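Long-range contacts in putative outer membrane protein (LpxR) (Salmonella typhimurium, PDB 3FID), which acts as a lipid A deacylase of the outer membrane, probably trimming acyl chains from the lipid A moiety of lipopolysaccharide: residues D47-S52 with R204-H209; N161-Y165 with K191-N197; E254-G258 with L270-K274. One frame throughout, in Å; residues are numbered along the deposited sequence.

An antiparallel transmembrane barrel whose interior is partly filled by one of its own loops illustrates how wall and plug are tied together. Contacts 1 and 2 fasten the loop between strands 176-188 and 215-228 to strands 49-60 and 160-173 of the wall, contact 1 close to the zinc ligand Asp44. Contact 2 is nested along the chain inside the loop closed by contact 1; their centres lie about 13 Å apart and they touch, through the salt bridge from Arg204 NH2 to Asp196 OD2 at 2.7 Å. Contact 3 follows, a hairpin of strands 251-263 and 266-275, about 19 Å from contact 1 and about 16 Å from contact 2 between centres, in wall that probably meets lipid.

Contact 1: D47-S52 with R204-H209; sequences DASQLS and RRGLIH
The start of strand 49-60, extended from Ser49 to Ser52, faces a loop that folds into the lumen of the beta-barrel. Residues 204-209 begin with a type I' turn, Arg204 to Leu207, closed by Leu207 N to Arg204 O at 3.0 Å, then run extended. CA atoms remain too far apart for sheet pairing (Gln50 to His209 7.4 Å, Ser52 to Leu207 8.3 Å). Gln50 (chi1 m, chi2 t) points toward the loop and its amide spans the gap: NE2 donates to Ile208 O at 3.1 Å, OE1 accepts from Arg204 NH2 at 3.0 Å, a guanidinium also salt-bridged to Asp196. The Gln50 side chain lies about 5 Å from that of the zinc ligand Asp44 and about 7 Å from a zinc ion. Ser52 OG, hydrogen-bonded to Ser42 OG, lies 4.0 Å from Leu207 CD1. His209 (chi1 t) has ND1 hydrogen-bonded to Arg98 NH2, and NE2 donates to Asp47 O at 3.3 Å. Gln50 CG makes a CH-pi contact, 4.1 Å from the His209 ring centroid.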
# COMPACT_ATOMS: atom_id res chain seq x y z
N ASP A 47 -10.88 -11.87 20.69
CA ASP A 47 -9.48 -12.22 20.45
C ASP A 47 -9.27 -12.58 18.98
O ASP A 47 -8.16 -12.44 18.47
CB ASP A 47 -9.03 -13.39 21.34
CG ASP A 47 -8.73 -12.96 22.78
OD1 ASP A 47 -8.43 -13.84 23.62
OD2 ASP A 47 -8.82 -11.74 23.08
N ALA A 48 -10.32 -13.02 18.31
CA ALA A 48 -10.20 -13.48 16.92
C ALA A 48 -10.48 -12.41 15.83
O ALA A 48 -10.10 -12.59 14.68
CB ALA A 48 -11.08 -14.68 16.69
N SER A 49 -11.15 -11.31 16.21
CA SER A 49 -11.78 -10.41 15.25
C SER A 49 -11.56 -8.93 15.54
O SER A 49 -11.76 -8.47 16.67
CB SER A 49 -13.28 -10.67 15.22
OG SER A 49 -13.59 -11.93 14.65
N GLN A 50 -11.21 -8.18 14.49
CA GLN A 50 -11.05 -6.73 14.57
C GLN A 50 -11.96 -5.99 13.62
O GLN A 50 -12.32 -6.51 12.54
CB GLN A 50 -9.64 -6.30 14.20
CG GLN A 50 -8.55 -6.78 15.08
CD GLN A 50 -7.21 -6.15 14.70
OE1 GLN A 50 -6.83 -6.11 13.51
NE2 GLN A 50 -6.50 -5.67 15.69
N LEU A 51 -12.31 -4.78 14.03
CA LEU A 51 -12.91 -3.79 13.17
C LEU A 51 -11.95 -2.61 13.08
O LEU A 51 -11.57 -2.06 14.12
CB LEU A 51 -14.24 -3.31 13.75
CG LEU A 51 -15.07 -2.35 12.91
CD1 LEU A 51 -15.53 -2.90 11.53
CD2 LEU A 51 -16.25 -1.87 13.74
N SER A 52 -11.61 -2.19 11.85
CA SER A 52 -10.66 -1.11 11.63
C SER A 52 -11.27 0.08 10.90
O SER A 52 -12.12 -0.09 10.04
CB SER A 52 -9.49 -1.61 10.79
OG SER A 52 -8.84 -2.65 11.48
N ARG A 204 -1.79 -3.72 5.23
CA ARG A 204 -2.32 -3.36 6.53
C ARG A 204 -1.81 -1.98 6.99
O ARG A 204 -2.41 -1.37 7.87
CB ARG A 204 -2.11 -4.48 7.54
CG ARG A 204 -3.03 -5.73 7.28
CD ARG A 204 -4.36 -5.55 8.02
NE ARG A 204 -4.12 -5.82 9.44
CZ ARG A 204 -4.87 -5.40 10.44
NH1 ARG A 204 -5.94 -4.64 10.23
NH2 ARG A 204 -4.52 -5.71 11.67
N ARG A 205 -0.73 -1.51 6.35
CA ARG A 205 -0.23 -0.13 6.53
C ARG A 205 -0.11 0.26 8.01
O ARG A 205 -0.57 1.33 8.43
CB ARG A 205 -1.12 0.88 5.76
CG ARG A 205 -1.23 0.54 4.26
CD ARG A 205 -2.03 1.56 3.48
NE ARG A 205 -1.35 2.86 3.34
CZ ARG A 205 -1.76 3.81 2.49
NH1 ARG A 205 -2.82 3.60 1.72
NH2 ARG A 205 -1.09 4.97 2.37
N GLY A 206 0.51 -0.61 8.80
CA GLY A 206 0.72 -0.30 10.21
C GLY A 206 -0.24 -0.96 11.19
O GLY A 206 0.11 -1.15 12.35
N LEU A 207 -1.45 -1.30 10.76
CA LEU A 207 -2.37 -1.95 11.67
C LEU A 207 -1.85 -3.34 12.04
O LEU A 207 -1.27 -4.04 11.21
CB LEU A 207 -3.77 -2.00 11.11
CG LEU A 207 -4.37 -0.62 10.85
CD1 LEU A 207 -5.60 -0.75 9.97
CD2 LEU A 207 -4.66 0.12 12.19
N ILE A 208 -2.05 -3.71 13.30
CA ILE A 208 -1.54 -4.99 13.83
C ILE A 208 -2.69 -5.75 14.50
O ILE A 208 -3.45 -5.17 15.27
CB ILE A 208 -0.38 -4.74 14.85
CG1 ILE A 208 0.87 -4.22 14.10
CG2 ILE A 208 -0.05 -6.03 15.67
CD1 ILE A 208 2.00 -3.68 15.02
N HIS A 209 -2.81 -7.04 14.20
CA HIS A 209 -3.72 -7.92 14.94
C HIS A 209 -2.83 -8.86 15.72
O HIS A 209 -2.15 -9.69 15.13
CB HIS A 209 -4.60 -8.72 13.97
CG HIS A 209 -5.63 -9.57 14.65
ND1 HIS A 209 -6.27 -10.61 14.01
CD2 HIS A 209 -6.13 -9.55 15.91
CE1 HIS A 209 -7.12 -11.19 14.84
NE2 HIS A 209 -7.04 -10.57 16.01
O HOH W 1 -8.28 -9.56 18.31

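Contact 2: N161-Y165 with K191-N197; sequences NVGFY and KTFNSDN
The short helix 191-194 and the residues after it join the loop inside the beta-barrel to strand 160-173 of its wall. Residues 161-165 form a strand; Lys191 to Asn194 are helical, and the chain leaves through an inverse gamma turn centred on Asp196. The helical turn advances in the same sense as the strand, with CA atoms 5.9 Å apart at Asn161 and Lys191 and 6.6 Å at Tyr165 and Ser195. Asn161 (chi1 t) and Tyr165 (chi1 m) both point at the helix. Asn161 OD1 accepts from Asn194 ND2 at 2.9 Å, and a water completes the junction: it donates to Asn161 OD1 (3.0 Å) and Lys191 O (2.6 Å) and accepts from Tyr165 OH (2.6 Å). The phenol lies back over Gly163, where a CB would clash with Tyr165 OH, so the missing side chain makes room for the hydroxyl end of the ring. Ser195 CA sits over a face of that ring, 3.8 Å from the Tyr165 centroid in a CH-pi contact, and Tyr165 OH approaches Asn194 CB to 3.2 Å. Further along, Asn197 ND2 donates to Asn194 O at 3.0 Å and lies 3.6 Å from Tyr165 CD1. A second water accepts from Lys191 NZ (2.8 Å) and, weakly, from Asn161 ND2 (3.2 Å), whose stronger partner is Asp156. Strands 140-157 and 176-188 flank strand 160-173 in the sheet, while Arg98 NE on strand 97-108 is hydrogen-bonded to Ser195 OG and Lys218 NZ on strand 215-228 to Asn197 OD1.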
# COMPACT_ATOMS: atom_id res chain seq x y z
N ASN A 161 7.24 -18.81 15.89
CA ASN A 161 6.21 -19.28 14.98
C ASN A 161 6.65 -19.00 13.53
O ASN A 161 7.09 -17.88 13.23
CB ASN A 161 4.90 -18.55 15.32
CG ASN A 161 3.73 -18.98 14.45
OD1 ASN A 161 3.48 -18.37 13.39
ND2 ASN A 161 3.00 -20.01 14.88
N VAL A 162 6.54 -20.00 12.65
CA VAL A 162 6.93 -19.84 11.23
C VAL A 162 5.76 -20.31 10.39
O VAL A 162 5.19 -21.35 10.69
CB VAL A 162 8.26 -20.60 10.84
CG1 VAL A 162 9.32 -20.41 11.90
CG2 VAL A 162 8.02 -22.10 10.67
N GLY A 163 5.36 -19.52 9.39
CA GLY A 163 4.15 -19.82 8.65
C GLY A 163 4.23 -19.53 7.16
O GLY A 163 5.12 -18.83 6.70
N PHE A 164 3.28 -20.10 6.42
CA PHE A 164 3.16 -19.96 4.96
C PHE A 164 1.73 -19.53 4.73
O PHE A 164 0.80 -20.18 5.21
CB PHE A 164 3.44 -21.31 4.27
CG PHE A 164 3.09 -21.35 2.79
CD1 PHE A 164 3.75 -20.52 1.87
CD2 PHE A 164 2.13 -22.27 2.32
CE1 PHE A 164 3.43 -20.56 0.51
CE2 PHE A 164 1.82 -22.34 0.96
CZ PHE A 164 2.47 -21.48 0.05
N TYR A 165 1.52 -18.43 4.02
CA TYR A 165 0.16 -17.88 3.98
C TYR A 165 -0.29 -17.63 2.55
O TYR A 165 -0.19 -16.50 2.07
CB TYR A 165 0.08 -16.58 4.83
CG TYR A 165 0.65 -16.77 6.22
CD1 TYR A 165 1.95 -16.40 6.53
CD2 TYR A 165 -0.13 -17.35 7.23
CE1 TYR A 165 2.47 -16.60 7.82
CE2 TYR A 165 0.38 -17.55 8.48
CZ TYR A 165 1.67 -17.18 8.77
OH TYR A 165 2.15 -17.40 10.03
N LYS A 191 1.67 -16.05 16.66
CA LYS A 191 0.91 -16.76 15.61
C LYS A 191 -0.12 -15.87 14.88
O LYS A 191 -0.24 -15.93 13.64
CB LYS A 191 0.23 -18.02 16.20
CG LYS A 191 -0.85 -18.62 15.30
CD LYS A 191 -1.59 -19.80 15.99
CE LYS A 191 -2.49 -20.52 15.00
NZ LYS A 191 -1.72 -21.49 14.17
N THR A 192 -0.87 -15.05 15.64
CA THR A 192 -1.95 -14.24 15.06
C THR A 192 -1.35 -13.14 14.16
O THR A 192 -1.79 -12.94 13.02
CB THR A 192 -2.83 -13.58 16.17
OG1 THR A 192 -3.41 -14.61 16.99
CG2 THR A 192 -3.97 -12.74 15.54
N PHE A 193 -0.35 -12.44 14.70
CA PHE A 193 0.34 -11.36 13.98
C PHE A 193 1.01 -11.90 12.71
O PHE A 193 0.94 -11.28 11.65
CB PHE A 193 1.34 -10.65 14.91
CG PHE A 193 2.05 -9.43 14.29
CD1 PHE A 193 1.39 -8.57 13.38
CD2 PHE A 193 3.37 -9.12 14.65
CE1 PHE A 193 2.06 -7.45 12.83
CE2 PHE A 193 4.02 -8.01 14.12
CZ PHE A 193 3.37 -7.18 13.19
N ASN A 194 1.63 -13.07 12.82
CA ASN A 194 2.29 -13.64 11.64
C ASN A 194 1.39 -13.82 10.43
O ASN A 194 1.87 -13.64 9.29
CB ASN A 194 2.96 -14.98 11.98
CG ASN A 194 4.33 -14.80 12.60
OD1 ASN A 194 4.82 -13.68 12.79
ND2 ASN A 194 4.96 -15.94 12.94
N SER A 195 0.12 -14.18 10.64
CA SER A 195 -0.82 -14.39 9.51
C SER A 195 -1.50 -13.10 9.04
O SER A 195 -2.24 -13.12 8.08
CB SER A 195 -1.90 -15.45 9.84
OG SER A 195 -2.86 -14.92 10.74
N ASP A 196 -1.21 -11.98 9.71
CA ASP A 196 -1.93 -10.73 9.45
C ASP A 196 -1.17 -10.02 8.32
O ASP A 196 -0.34 -9.14 8.58
CB ASP A 196 -1.96 -9.86 10.73
CG ASP A 196 -2.92 -8.69 10.63
OD1 ASP A 196 -3.87 -8.76 9.82
OD2 ASP A 196 -2.72 -7.71 11.38
N ASN A 197 -1.42 -10.44 7.08
CA ASN A 197 -0.63 -9.92 5.94
C ASN A 197 -1.54 -9.25 4.89
O ASN A 197 -2.76 -9.21 5.05
CB ASN A 197 0.20 -11.05 5.29
CG ASN A 197 1.10 -11.75 6.28
OD1 ASN A 197 2.03 -11.16 6.83
ND2 ASN A 197 0.83 -13.03 6.50
O HOH W 2 0.74 -17.89 12.20
O HOH W 3 0.87 -22.37 14.80

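Contact 3: E254-G258 with L270-K274; sequences EYRVG and LSLNK. With CXE (pentaethylene glycol monodecyl ether), chain L; CXE (pentaethylene glycol monodecyl ether), chain J.
Backbone hydrogen bonds come first in this antiparallel beta-hairpin, a unit of outer-membrane barrels. Segments 254-258 and 270-274 are fully extended, with axes 4.4 Å apart at closest approach and N-to-C directions 157° apart. Tyr255 and Lys274 form a hydrogen-bonded pair (Tyr255 N to Lys274 O 2.8 Å, Lys274 N to Tyr255 O 3.0 Å), as do Val257 and Leu272 (Val257 N to Leu272 O 3.0 Å, Leu272 N to Val257 O 2.7 Å). Arg256 with Asn273 and Gly258 with Ser271 are the non-hydrogen-bonded pairs. Gly258 CA lies 4.1 Å from Ser271 CA, and a CB on Gly258 would clash with Leu270 O.

Polar side chains gather on the face of Arg256, Ser271 and Asn273. Arg256 NE makes a salt bridge to Glu254 OE2 at 2.6 Å, and Ser271 OG donates to Asn273 OD1 at 2.6 Å. A water accepts from Arg256 NH2 (2.9 Å) and donates to Ser271 OG (3.0 Å); Asn289 OD1 is also hydrogen-bonded to Arg256 NH2.

The other face, that of Tyr255, Val257, Leu272 and Lys274, is largely apolar, with Lys274 CE 4.0 Å from Tyr255 CD2. Helix 16-23 covers part of it, and the bound detergent, pentaethylene glycol monodecyl ether, occupies pockets that include Tyr255, Val257, Gly258 and Leu270: Val257 CG2 is 3.8 Å from C8 of one molecule (chain L), Leu270 CD1 3.9 Å from C4 of another (chain J). Glu254, Arg256, Ser271 and Asn273 thus line the inner side, Lys274, salt-bridged to Asp284, is the charged exception outside, and the detergent-contacting residues probably meet lipid.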
# COMPACT_ATOMS: atom_id res chain seq x y z
N GLU A 254 3.27 -7.66 -6.97
CA GLU A 254 3.73 -6.83 -5.85
C GLU A 254 4.55 -7.66 -4.85
O GLU A 254 4.08 -8.69 -4.34
CB GLU A 254 2.55 -6.17 -5.12
CG GLU A 254 3.00 -5.27 -3.91
CD GLU A 254 1.85 -4.52 -3.30
OE1 GLU A 254 1.07 -3.93 -4.06
OE2 GLU A 254 1.75 -4.47 -2.05
N TYR A 255 5.77 -7.20 -4.59
CA TYR A 255 6.68 -7.86 -3.65
C TYR A 255 6.79 -7.03 -2.39
O TYR A 255 6.86 -5.80 -2.46
CB TYR A 255 8.07 -7.96 -4.28
CG TYR A 255 8.11 -8.88 -5.46
CD1 TYR A 255 8.53 -10.21 -5.30
CD2 TYR A 255 7.74 -8.45 -6.75
CE1 TYR A 255 8.59 -11.08 -6.36
CE2 TYR A 255 7.79 -9.32 -7.84
CZ TYR A 255 8.21 -10.64 -7.63
OH TYR A 255 8.26 -11.56 -8.66
N ARG A 256 6.83 -7.68 -1.23
CA ARG A 256 6.94 -6.97 0.05
C ARG A 256 7.88 -7.77 0.94
O ARG A 256 7.68 -8.98 1.10
CB ARG A 256 5.58 -6.84 0.78
CG ARG A 256 4.46 -6.19 -0.02
CD ARG A 256 3.28 -5.74 0.89
NE ARG A 256 2.77 -4.50 0.29
CZ ARG A 256 2.84 -3.25 0.78
NH1 ARG A 256 2.34 -2.28 0.04
NH2 ARG A 256 3.37 -2.95 1.98
N VAL A 257 8.90 -7.11 1.47
CA VAL A 257 9.81 -7.70 2.40
C VAL A 257 9.91 -6.74 3.57
O VAL A 257 10.15 -5.52 3.38
CB VAL A 257 11.21 -7.89 1.73
CG1 VAL A 257 12.27 -8.26 2.77
CG2 VAL A 257 11.13 -8.89 0.54
N GLY A 258 9.73 -7.23 4.79
CA GLY A 258 9.76 -6.31 5.91
C GLY A 258 9.81 -6.92 7.28
O GLY A 258 9.97 -8.14 7.42
N LEU A 270 8.97 -1.64 9.05
CA LEU A 270 9.47 -1.17 7.76
C LEU A 270 9.12 -2.23 6.72
O LEU A 270 9.27 -3.43 6.98
CB LEU A 270 11.00 -0.95 7.87
CG LEU A 270 11.99 -0.51 6.77
CD1 LEU A 270 12.72 -1.67 6.17
CD2 LEU A 270 11.39 0.40 5.72
N SER A 271 8.60 -1.80 5.57
CA SER A 271 8.33 -2.71 4.46
C SER A 271 9.01 -2.17 3.19
O SER A 271 8.91 -0.98 2.90
CB SER A 271 6.80 -2.88 4.26
OG SER A 271 6.53 -3.91 3.30
N LEU A 272 9.78 -3.03 2.53
CA LEU A 272 10.47 -2.72 1.28
C LEU A 272 9.68 -3.33 0.14
O LEU A 272 9.57 -4.57 0.05
CB LEU A 272 11.88 -3.34 1.31
CG LEU A 272 12.80 -2.99 2.50
CD1 LEU A 272 14.19 -3.72 2.39
CD2 LEU A 272 13.05 -1.54 2.64
N ASN A 273 9.17 -2.48 -0.75
CA ASN A 273 8.15 -2.91 -1.68
C ASN A 273 8.51 -2.69 -3.13
O ASN A 273 9.22 -1.76 -3.42
CB ASN A 273 6.83 -2.21 -1.36
CG ASN A 273 6.50 -2.28 0.12
OD1 ASN A 273 6.56 -3.35 0.72
ND2 ASN A 273 6.16 -1.13 0.72
N LYS A 274 8.05 -3.58 -4.01
CA LYS A 274 8.19 -3.36 -5.45
C LYS A 274 6.89 -3.71 -6.16
O LYS A 274 6.30 -4.77 -5.92
CB LYS A 274 9.34 -4.17 -6.06
CG LYS A 274 9.61 -3.79 -7.55
CD LYS A 274 10.66 -4.66 -8.20
CE LYS A 274 9.99 -5.86 -8.89
NZ LYS A 274 10.93 -6.46 -9.89
C1 CXE L . 6.17 -18.45 -2.42
C2 CXE L . 6.55 -17.84 -1.08
C3 CXE L . 6.59 -16.33 -1.18
C4 CXE L . 7.99 -15.75 -1.04
C5 CXE L . 8.25 -14.74 -2.16
C6 CXE L . 8.84 -13.43 -1.63
C7 CXE L . 9.73 -12.79 -2.67
C8 CXE L . 10.32 -11.49 -2.18
C9 CXE L . 11.73 -11.32 -2.71
C10 CXE L . 11.89 -10.11 -3.63
O11 CXE L . 12.90 -10.40 -4.58
C12 CXE L . 13.12 -9.39 -5.57
C13 CXE L . 12.09 -9.43 -6.69
O14 CXE L . 12.34 -10.52 -7.58
C15 CXE L . 11.56 -10.46 -8.77
C1 CXE J . 13.44 -7.48 6.26
C2 CXE J . 13.75 -6.02 6.52
C3 CXE J . 15.25 -5.81 6.43
C4 CXE J . 15.60 -4.34 6.48
C5 CXE J . 17.10 -4.15 6.50
C6 CXE J . 17.44 -2.67 6.45
C7 CXE J . 18.87 -2.38 6.91
C8 CXE J . 18.99 -0.91 7.29
C9 CXE J . 20.39 -0.38 7.05
C10 CXE J . 20.48 1.07 7.49
O11 CXE J . 21.85 1.36 7.76
C12 CXE J . 22.06 2.69 8.25
C13 CXE J . 23.55 2.97 8.17
O HOH W 4 3.80 -4.84 4.17